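Long-range contacts in tonb-dependent siderophore receptor (Acinetobacter baumannii, PDB 5FP1), which probably binds iron-chelating siderophores, possibly including ferric enterobactin, in the first step of iron uptake across the outer membrane: residues T71-N79 with T694-T703; S106-V114 with Y221-K229. All coordinates share one frame; numbering follows the deposited sequence.

Contact 1 (T71-N79 with T694-T703). With PO4 (phosphate ion), chain B.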
loop_
_atom_site.group_PDB
_atom_site.type_symbol
_atom_site.label_atom_id
_atom_site.label_comp_id
_atom_site.label_asym_id
_atom_site.label_seq_id
_atom_site.Cartn_x
_atom_site.Cartn_y
_atom_site.Cartn_z
ATOM N N THR A 71 -0.388 7.094 -5.243
ATOM C CA THR A 71 0.959 7.593 -5.154
ATOM C C THR A 71 1.605 6.947 -3.929
ATOM O O THR A 71 0.938 6.691 -2.935
ATOM C CB THR A 71 0.910 9.132 -5.046
ATOM O OG1 THR A 71 0.219 9.665 -6.205
ATOM C CG2 THR A 71 2.276 9.718 -4.986
ATOM N N LEU A 72 2.905 6.716 -3.999
ATOM C CA LEU A 72 3.658 6.099 -2.910
ATOM C C LEU A 72 4.384 7.142 -2.072
ATOM O O LEU A 72 4.976 8.094 -2.599
ATOM C CB LEU A 72 4.707 5.141 -3.441
ATOM C CG LEU A 72 4.189 4.039 -4.333
ATOM C CD1 LEU A 72 5.325 3.172 -4.875
ATOM C CD2 LEU A 72 3.158 3.231 -3.566
ATOM N N GLY A 73 4.302 6.969 -0.762
ATOM C CA GLY A 73 4.977 7.861 0.175
ATOM C C GLY A 73 6.287 7.275 0.650
ATOM O O GLY A 73 6.548 6.050 0.528
ATOM N N ALA A 74 7.124 8.148 1.198
ATOM C CA ALA A 74 8.465 7.767 1.610
ATOM C C ALA A 74 8.594 7.853 3.120
ATOM O O ALA A 74 7.738 8.450 3.795
ATOM C CB ALA A 74 9.483 8.670 0.955
ATOM N N GLY A 75 9.670 7.256 3.631
ATOM C CA GLY A 75 9.982 7.295 5.045
ATOM C C GLY A 75 10.875 8.435 5.473
ATOM O O GLY A 75 11.456 9.133 4.655
ATOM N N GLU A 76 10.985 8.628 6.778
ATOM C CA GLU A 76 11.937 9.601 7.312
ATOM C C GLU A 76 12.291 9.237 8.744
ATOM O O GLU A 76 12.325 8.060 9.084
ATOM C CB GLU A 76 11.419 11.030 7.213
ATOM C CG GLU A 76 12.532 12.046 6.969
ATOM C CD GLU A 76 12.583 13.121 8.054
ATOM O OE1 GLU A 76 13.051 12.805 9.168
ATOM O OE2 GLU A 76 12.161 14.275 7.798
ATOM N N GLY A 77 12.648 10.219 9.564
ATOM C CA GLY A 77 13.118 9.932 10.898
ATOM C C GLY A 77 12.043 9.391 11.820
ATOM O O GLY A 77 12.336 8.576 12.697
ATOM N N GLY A 78 10.810 9.834 11.605
ATOM C CA GLY A 78 9.689 9.477 12.453
ATOM C C GLY A 78 8.631 8.611 11.817
ATOM O O GLY A 78 7.542 8.454 12.362
ATOM N N ASN A 79 8.917 8.048 10.638
ATOM C CA ASN A 79 7.997 7.094 10.044
ATOM C C ASN A 79 8.695 6.104 9.142
ATOM O O ASN A 79 9.628 6.480 8.441
ATOM C CB ASN A 79 6.897 7.812 9.287
ATOM C CG ASN A 79 7.392 8.482 8.029
ATOM O OD1 ASN A 79 8.151 9.445 8.079
ATOM N ND2 ASN A 79 6.898 8.009 6.884
ATOM N N THR A 694 9.172 8.169 -7.903
ATOM C CA THR A 694 7.930 7.550 -7.425
ATOM C C THR A 694 7.498 8.007 -6.037
ATOM O O THR A 694 6.376 7.753 -5.636
ATOM C CB THR A 694 8.086 6.041 -7.375
ATOM O OG1 THR A 694 9.300 5.737 -6.699
ATOM C CG2 THR A 694 8.113 5.489 -8.771
ATOM N N LYS A 695 8.375 8.655 -5.285
ATOM C CA LYS A 695 7.982 9.171 -3.959
ATOM C C LYS A 695 8.603 10.522 -3.786
ATOM O O LYS A 695 9.786 10.723 -4.111
ATOM C CB LYS A 695 8.519 8.274 -2.821
ATOM C CG LYS A 695 8.258 6.784 -3.010
ATOM C CD LYS A 695 8.995 5.919 -2.003
ATOM C CE LYS A 695 8.842 4.441 -2.362
ATOM N NZ LYS A 695 9.504 3.586 -1.336
ATOM N N ALA A 696 7.832 11.432 -3.228
ATOM C CA ALA A 696 8.307 12.740 -2.873
ATOM C C ALA A 696 8.054 12.912 -1.380
ATOM O O ALA A 696 6.903 12.919 -0.946
ATOM C CB ALA A 696 7.587 13.783 -3.684
ATOM N N TYR A 697 9.128 12.996 -0.578
ATOM C CA TYR A 697 8.944 13.256 0.843
ATOM C C TYR A 697 8.651 14.732 1.093
ATOM O O TYR A 697 9.004 15.595 0.276
ATOM C CB TYR A 697 10.120 12.735 1.699
ATOM C CG TYR A 697 9.706 12.685 3.143
ATOM C CD1 TYR A 697 8.687 11.827 3.553
ATOM C CD2 TYR A 697 10.246 13.560 4.089
ATOM C CE1 TYR A 697 8.242 11.819 4.864
ATOM C CE2 TYR A 697 9.816 13.550 5.403
ATOM C CZ TYR A 697 8.811 12.680 5.777
ATOM O OH TYR A 697 8.358 12.649 7.068
ATOM N N ALA A 698 8.010 15.025 2.224
ATOM C CA ALA A 698 7.619 16.410 2.584
ATOM C C ALA A 698 8.812 17.348 2.675
ATOM O O ALA A 698 8.693 18.557 2.469
ATOM C CB ALA A 698 6.818 16.418 3.902
ATOM N N SER A 699 9.967 16.788 3.001
ATOM C CA SER A 699 11.208 17.539 2.973
ATOM C C SER A 699 12.374 16.643 2.530
ATOM O O SER A 699 12.242 15.426 2.427
ATOM C CB SER A 699 11.474 18.169 4.342
ATOM O OG SER A 699 12.418 19.206 4.187
ATOM N N HIS A 700 13.495 17.263 2.231
ATOM C CA HIS A 700 14.776 16.580 2.072
ATOM C C HIS A 700 15.049 15.843 0.752
ATOM O O HIS A 700 16.095 16.071 0.128
ATOM C CB HIS A 700 15.047 15.638 3.242
ATOM C CG HIS A 700 14.766 16.238 4.584
ATOM N ND1 HIS A 700 15.294 17.448 4.989
ATOM C CD2 HIS A 700 14.029 15.780 5.626
ATOM C CE1 HIS A 700 14.885 17.713 6.216
ATOM N NE2 HIS A 700 14.116 16.718 6.626
ATOM N N TYR A 701 14.169 14.933 0.346
ATOM C CA TYR A 701 14.488 14.045 -0.764
ATOM C C TYR A 701 13.283 13.448 -1.442
ATOM O O TYR A 701 12.147 13.470 -0.925
ATOM C CB TYR A 701 15.412 12.910 -0.298
ATOM C CG TYR A 701 14.679 11.801 0.414
ATOM C CD1 TYR A 701 14.373 11.887 1.769
ATOM C CD2 TYR A 701 14.268 10.670 -0.277
ATOM C CE1 TYR A 701 13.643 10.884 2.410
ATOM C CE2 TYR A 701 13.604 9.648 0.359
ATOM C CZ TYR A 701 13.288 9.747 1.702
ATOM O OH TYR A 701 12.598 8.697 2.298
ATOM N N ALA A 702 13.548 12.922 -2.629
ATOM C CA ALA A 702 12.605 12.108 -3.375
ATOM C C ALA A 702 13.244 10.787 -3.759
ATOM O O ALA A 702 14.465 10.676 -3.859
ATOM C CB ALA A 702 12.158 12.825 -4.613
ATOM N N THR A 703 12.419 9.785 -4.026
ATOM C CA THR A 703 12.914 8.456 -4.323
ATOM C C THR A 703 12.887 8.265 -5.822
ATOM O O THR A 703 11.842 8.421 -6.460
ATOM C CB THR A 703 12.030 7.371 -3.666
ATOM O OG1 THR A 703 12.046 7.548 -2.247
ATOM C CG2 THR A 703 12.499 5.964 -3.990
HETATM P P PO4 B . 14.646 16.136 9.957
HETATM O O1 PO4 B . 15.770 17.123 9.724
HETATM O O2 PO4 B . 14.982 14.873 9.194
HETATM O O3 PO4 B . 13.317 16.704 9.460
HETATM O O4 PO4 B . 14.540 15.824 11.440
HETATM O O HOH W 1 4.171 6.826 -6.895
HETATM O O HOH W 2 4.974 10.779 -3.287
HETATM O O HOH W 3 8.326 4.080 1.494
HETATM O O HOH W 4 6.305 10.832 0.981
HETATM O O HOH W 5 9.035 11.296 9.979
#
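A74 and the Y697 and Y701 rings form the tightly packed part of this contact between the plug, 71-79, and 694-703 of the barrel polypeptide. The A74 methyl has CB 3.4 Å from OH of Y701 and wider contacts to CB of K695, CD1 of Y697 and OG1 of T703. The hydroxyl of Y701 gives its proton to the carbonyl of G75, OH to O 2.7 Å, a direct hydrogen bond across the contact; the donor is tilted 25° from the carbonyl plane. E76 crosses Y697 at about a right angle, its CB 3.4 Å from CZ and its CG near CE2. With CG anti to the backbone N (chi1 -164°), the Y697 side chain lies along the loop, bringing its OH to CB of E76 and its CD1 to the carbonyl of A74. That carbonyl is held within the plug by ND2 of N79, 3.2 Å from A74 O, and by R84.

The aliphatic chain of K695 packs along L72 and G73, its CD 3.5 Å from O of G73. The backbone is looser, with four waters standing in for direct bonds, one joining O of G73 to NZ of K695. At the far end H700 NE2 donates to O3 of a phosphate, 2.9 Å away and probably from the crystallisation liquor, while ND1 bonds S307. Strand 71-72 pairs with strand 85-87 in the plug, whereas 693-696 and 701-704 form a small antiparallel sheet with 234-238, and H700 and Y701 reach strand 284-304.

Contact 2 (S106-V114 with Y221-K229); sequences SQNREMFAV and YYYLQTDDK
This is a largely apolar, water-lined contact between a plug loop, 106-114, and strand 215-226 of the barrel, with no direct hydrogen bond between the two segments. At its centre F112 and Y222 come from opposite directions. Their planes are 25° apart, but the rings are slid so far that they barely overlap, with CE1 of F112 3.4 Å from CE1 of Y222. A113 adds its methyl at the edge of the tyrosine ring, CB to CE1 3.7 Å, and the same methyl lies over the centre of one face of the F112 ring. L224, with CG anti to the backbone N (chi1 -176°), sends both methyls toward the plug: CD2 meets CB of E110 at 3.9 Å, and CD1 lies beside F112.

The arrangement belongs to the TonB-dependent receptor fold, in which a globular plug fills a transmembrane beta-barrel. The chain of E110 bends at chi2 (-87°), so that its carboxylate turns away from L224: OE2 forms salt bridges to R200 and R163 on other barrel strands, and OE1 accepts a bent bond from the backbone N of F112, at 2.9 Å, and a weak one from N of M111, as the chain enters the type I turn M111-V114. Two waters meet the hydroxyl of Y222, one reaching N of E110 and the other O of E110 and N of A113. Farther along, near T226 and D228, two more waters lie between ND2 of N108 and OD2 of D228, each held only weakly by the amide; one also meets OG1 of T226, 2.8 Å away.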
loop_
_atom_site.group_PDB
_atom_site.type_symbol
_atom_site.label_atom_id
_atom_site.label_comp_id
_atom_site.label_asym_id
_atom_site.label_seq_id
_atom_site.Cartn_x
_atom_site.Cartn_y
_atom_site.Cartn_z
ATOM N N SER A 106 4.506 -1.838 9.225
ATOM C CA SER A 106 5.302 -1.478 8.062
ATOM C C SER A 106 6.015 -2.696 7.461
ATOM O O SER A 106 6.749 -3.432 8.147
ATOM C CB SER A 106 6.306 -0.410 8.392
ATOM O OG SER A 106 6.965 0.030 7.212
ATOM N N GLN A 107 5.800 -2.861 6.168
ATOM C CA GLN A 107 6.348 -3.977 5.399
ATOM C C GLN A 107 6.493 -3.551 3.949
ATOM O O GLN A 107 5.776 -2.655 3.467
ATOM C CB GLN A 107 5.367 -5.164 5.406
ATOM C CG GLN A 107 4.925 -5.644 6.763
ATOM C CD GLN A 107 3.687 -6.534 6.715
ATOM O OE1 GLN A 107 2.739 -6.394 7.526
ATOM N NE2 GLN A 107 3.717 -7.487 5.832
ATOM N N ASN A 108 7.400 -4.214 3.239
ATOM C CA ASN A 108 7.460 -4.160 1.775
ATOM C C ASN A 108 6.812 -5.454 1.267
ATOM O O ASN A 108 7.454 -6.510 1.246
ATOM C CB ASN A 108 8.917 -4.057 1.325
ATOM C CG ASN A 108 9.628 -2.839 1.919
ATOM O OD1 ASN A 108 9.072 -1.768 1.991
ATOM N ND2 ASN A 108 10.868 -3.012 2.312
ATOM N N ARG A 109 5.520 -5.402 0.968
ATOM C CA ARG A 109 4.763 -6.634 0.743
ATOM C C ARG A 109 5.112 -7.268 -0.608
ATOM O O ARG A 109 5.311 -6.550 -1.599
ATOM C CB ARG A 109 3.274 -6.358 0.836
ATOM C CG ARG A 109 2.853 -5.968 2.247
ATOM C CD ARG A 109 1.499 -5.288 2.294
ATOM N NE ARG A 109 1.129 -4.891 3.654
ATOM C CZ ARG A 109 1.638 -3.863 4.312
ATOM N NH1 ARG A 109 2.533 -3.066 3.730
ATOM N NH2 ARG A 109 1.244 -3.628 5.559
ATOM N N GLU A 110 5.192 -8.599 -0.603
ATOM C CA GLU A 110 5.477 -9.408 -1.791
ATOM C C GLU A 110 4.225 -9.847 -2.518
ATOM O O GLU A 110 3.126 -9.906 -1.935
ATOM C CB GLU A 110 6.234 -10.693 -1.408
ATOM C CG GLU A 110 7.680 -10.746 -1.891
ATOM C CD GLU A 110 7.847 -11.299 -3.306
ATOM O OE1 GLU A 110 6.896 -11.898 -3.824
ATOM O OE2 GLU A 110 8.950 -11.130 -3.904
ATOM N N MET A 111 4.410 -10.238 -3.769
ATOM C CA MET A 111 3.283 -10.731 -4.571
ATOM C C MET A 111 3.229 -12.261 -4.701
ATOM O O MET A 111 2.282 -12.767 -5.293
ATOM C CB MET A 111 3.328 -10.115 -5.964
ATOM C CG MET A 111 3.136 -8.597 -5.988
ATOM S SD MET A 111 1.531 -8.079 -5.348
ATOM C CE MET A 111 0.503 -8.648 -6.695
ATOM N N PHE A 112 4.199 -13.003 -4.157
ATOM C CA PHE A 112 4.290 -14.440 -4.498
ATOM C C PHE A 112 3.092 -15.251 -4.052
ATOM O O PHE A 112 2.722 -16.203 -4.725
ATOM C CB PHE A 112 5.584 -15.109 -4.009
ATOM C CG PHE A 112 5.549 -15.587 -2.586
ATOM C CD1 PHE A 112 5.817 -14.716 -1.538
ATOM C CD2 PHE A 112 5.316 -16.932 -2.292
ATOM C CE1 PHE A 112 5.826 -15.148 -0.229
ATOM C CE2 PHE A 112 5.347 -17.375 -0.980
ATOM C CZ PHE A 112 5.589 -16.485 0.053
ATOM N N ALA A 113 2.467 -14.891 -2.942
ATOM C CA ALA A 113 1.301 -15.622 -2.473
ATOM C C ALA A 113 -0.008 -14.909 -2.769
ATOM O O ALA A 113 -1.037 -15.252 -2.191
ATOM C CB ALA A 113 1.401 -15.862 -0.986
ATOM N N VAL A 114 0.034 -13.936 -3.663
ATOM C CA VAL A 114 -1.121 -13.075 -3.938
ATOM C C VAL A 114 -1.850 -13.502 -5.217
ATOM O O VAL A 114 -1.257 -13.573 -6.276
ATOM C CB VAL A 114 -0.698 -11.609 -4.083
ATOM C CG1 VAL A 114 -1.889 -10.728 -4.422
ATOM C CG2 VAL A 114 -0.040 -11.112 -2.819
ATOM N N TYR A 221 -0.700 -20.416 6.612
ATOM C CA TYR A 221 0.453 -19.789 7.199
ATOM C C TYR A 221 1.174 -19.072 6.089
ATOM O O TYR A 221 1.196 -19.539 4.941
ATOM C CB TYR A 221 1.358 -20.856 7.822
ATOM C CG TYR A 221 2.693 -20.371 8.321
ATOM C CD1 TYR A 221 2.779 -19.480 9.405
ATOM C CD2 TYR A 221 3.887 -20.823 7.755
ATOM C CE1 TYR A 221 4.008 -19.050 9.878
ATOM C CE2 TYR A 221 5.116 -20.385 8.229
ATOM C CZ TYR A 221 5.171 -19.491 9.278
ATOM O OH TYR A 221 6.395 -19.070 9.773
ATOM N N TYR A 222 1.767 -17.930 6.441
ATOM C CA TYR A 222 2.520 -17.120 5.521
ATOM C C TYR A 222 3.783 -16.669 6.235
ATOM O O TYR A 222 3.739 -16.249 7.391
ATOM C CB TYR A 222 1.709 -15.889 5.087
ATOM C CG TYR A 222 2.448 -14.985 4.114
ATOM C CD1 TYR A 222 2.538 -15.308 2.778
ATOM C CD2 TYR A 222 3.068 -13.812 4.544
ATOM C CE1 TYR A 222 3.216 -14.501 1.883
ATOM C CE2 TYR A 222 3.748 -13.000 3.655
ATOM C CZ TYR A 222 3.819 -13.339 2.322
ATOM O OH TYR A 222 4.480 -12.526 1.409
ATOM N N TYR A 223 4.895 -16.749 5.527
ATOM C CA TYR A 223 6.193 -16.334 6.045
ATOM C C TYR A 223 6.965 -15.664 4.939
ATOM O O TYR A 223 7.043 -16.173 3.811
ATOM C CB TYR A 223 7.001 -17.543 6.521
ATOM C CG TYR A 223 8.508 -17.296 6.672
ATOM C CD1 TYR A 223 9.021 -16.687 7.807
ATOM C CD2 TYR A 223 9.398 -17.692 5.686
ATOM C CE1 TYR A 223 10.389 -16.484 7.961
ATOM C CE2 TYR A 223 10.770 -17.504 5.823
ATOM C CZ TYR A 223 11.264 -16.903 6.955
ATOM O OH TYR A 223 12.634 -16.723 7.083
ATOM N N LEU A 224 7.550 -14.523 5.277
ATOM C CA LEU A 224 8.465 -13.815 4.411
ATOM C C LEU A 224 9.549 -13.153 5.222
ATOM O O LEU A 224 9.274 -12.482 6.249
ATOM C CB LEU A 224 7.729 -12.734 3.611
ATOM C CG LEU A 224 8.589 -11.985 2.587
ATOM C CD1 LEU A 224 8.897 -12.838 1.384
ATOM C CD2 LEU A 224 7.910 -10.698 2.124
ATOM N N GLN A 225 10.787 -13.321 4.767
ATOM C CA GLN A 225 11.920 -12.735 5.467
ATOM C C GLN A 225 12.861 -12.107 4.471
ATOM O O GLN A 225 13.166 -12.708 3.422
ATOM C CB GLN A 225 12.652 -13.792 6.325
ATOM C CG GLN A 225 13.685 -13.160 7.255
ATOM C CD GLN A 225 14.170 -14.070 8.384
ATOM O OE1 GLN A 225 13.589 -15.134 8.697
ATOM N NE2 GLN A 225 15.246 -13.628 9.031
ATOM N N THR A 226 13.287 -10.874 4.767
ATOM C CA THR A 226 14.121 -10.102 3.844
ATOM C C THR A 226 15.448 -9.725 4.469
ATOM O O THR A 226 15.585 -9.658 5.699
ATOM C CB THR A 226 13.457 -8.765 3.420
ATOM O OG1 THR A 226 13.551 -7.841 4.518
ATOM C CG2 THR A 226 12.015 -8.949 3.053
ATOM N N ASP A 227 16.419 -9.417 3.607
ATOM C CA ASP A 227 17.764 -9.027 4.034
ATOM C C ASP A 227 18.294 -8.093 2.954
ATOM O O ASP A 227 18.817 -8.548 1.926
ATOM C CB ASP A 227 18.646 -10.291 4.158
ATOM C CG ASP A 227 20.051 -10.004 4.709
ATOM O OD1 ASP A 227 20.317 -8.924 5.255
ATOM O OD2 ASP A 227 20.905 -10.899 4.606
ATOM N N ASP A 228 18.113 -6.792 3.152
ATOM C CA ASP A 228 18.313 -5.830 2.106
ATOM C C ASP A 228 19.411 -4.823 2.448
ATOM O O ASP A 228 19.712 -4.595 3.631
ATOM C CB ASP A 228 17.052 -4.989 1.891
ATOM C CG ASP A 228 15.833 -5.790 1.491
ATOM O OD1 ASP A 228 15.937 -6.944 0.990
ATOM O OD2 ASP A 228 14.740 -5.189 1.629
ATOM N N LYS A 229 19.938 -4.187 1.411
ATOM C CA LYS A 229 20.674 -2.935 1.561
ATOM C C LYS A 229 19.674 -1.863 1.056
ATOM O O LYS A 229 19.366 -1.830 -0.108
ATOM C CB LYS A 229 21.962 -2.933 0.731
ATOM C CG LYS A 229 23.038 -3.914 1.201
ATOM C CD LYS A 229 23.406 -3.582 2.644
ATOM C CE LYS A 229 24.592 -4.366 3.210
ATOM N NZ LYS A 229 24.853 -3.866 4.596
HETATM O O HOH W 6 11.826 -5.600 0.382
HETATM O O HOH W 7 12.934 -5.310 3.569
HETATM O O HOH W 8 4.391 -9.902 1.941
HETATM O O HOH W 9 2.838 -12.559 -0.894
#

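Overall arrangement
Both contacts join the plug to the barrel polypeptide, at separate places: their centres lie about 21 Å apart, and their nearest atoms about 6 Å, without touching. Along the chain the order is 71-79, 106-114, 221-229 and 694-703, so contact 2 falls wholly within the span between the two halves of contact 1. The barrel part of contact 1, 694-703, comes close to the C-terminus; that of contact 2, strand 215-226, is soon followed along the chain by strand 234-238, which pairs with 701-704 and so links the two regions. The plug is thus held to both early and late barrel segments, consistent with a receptor whose channel is occluded.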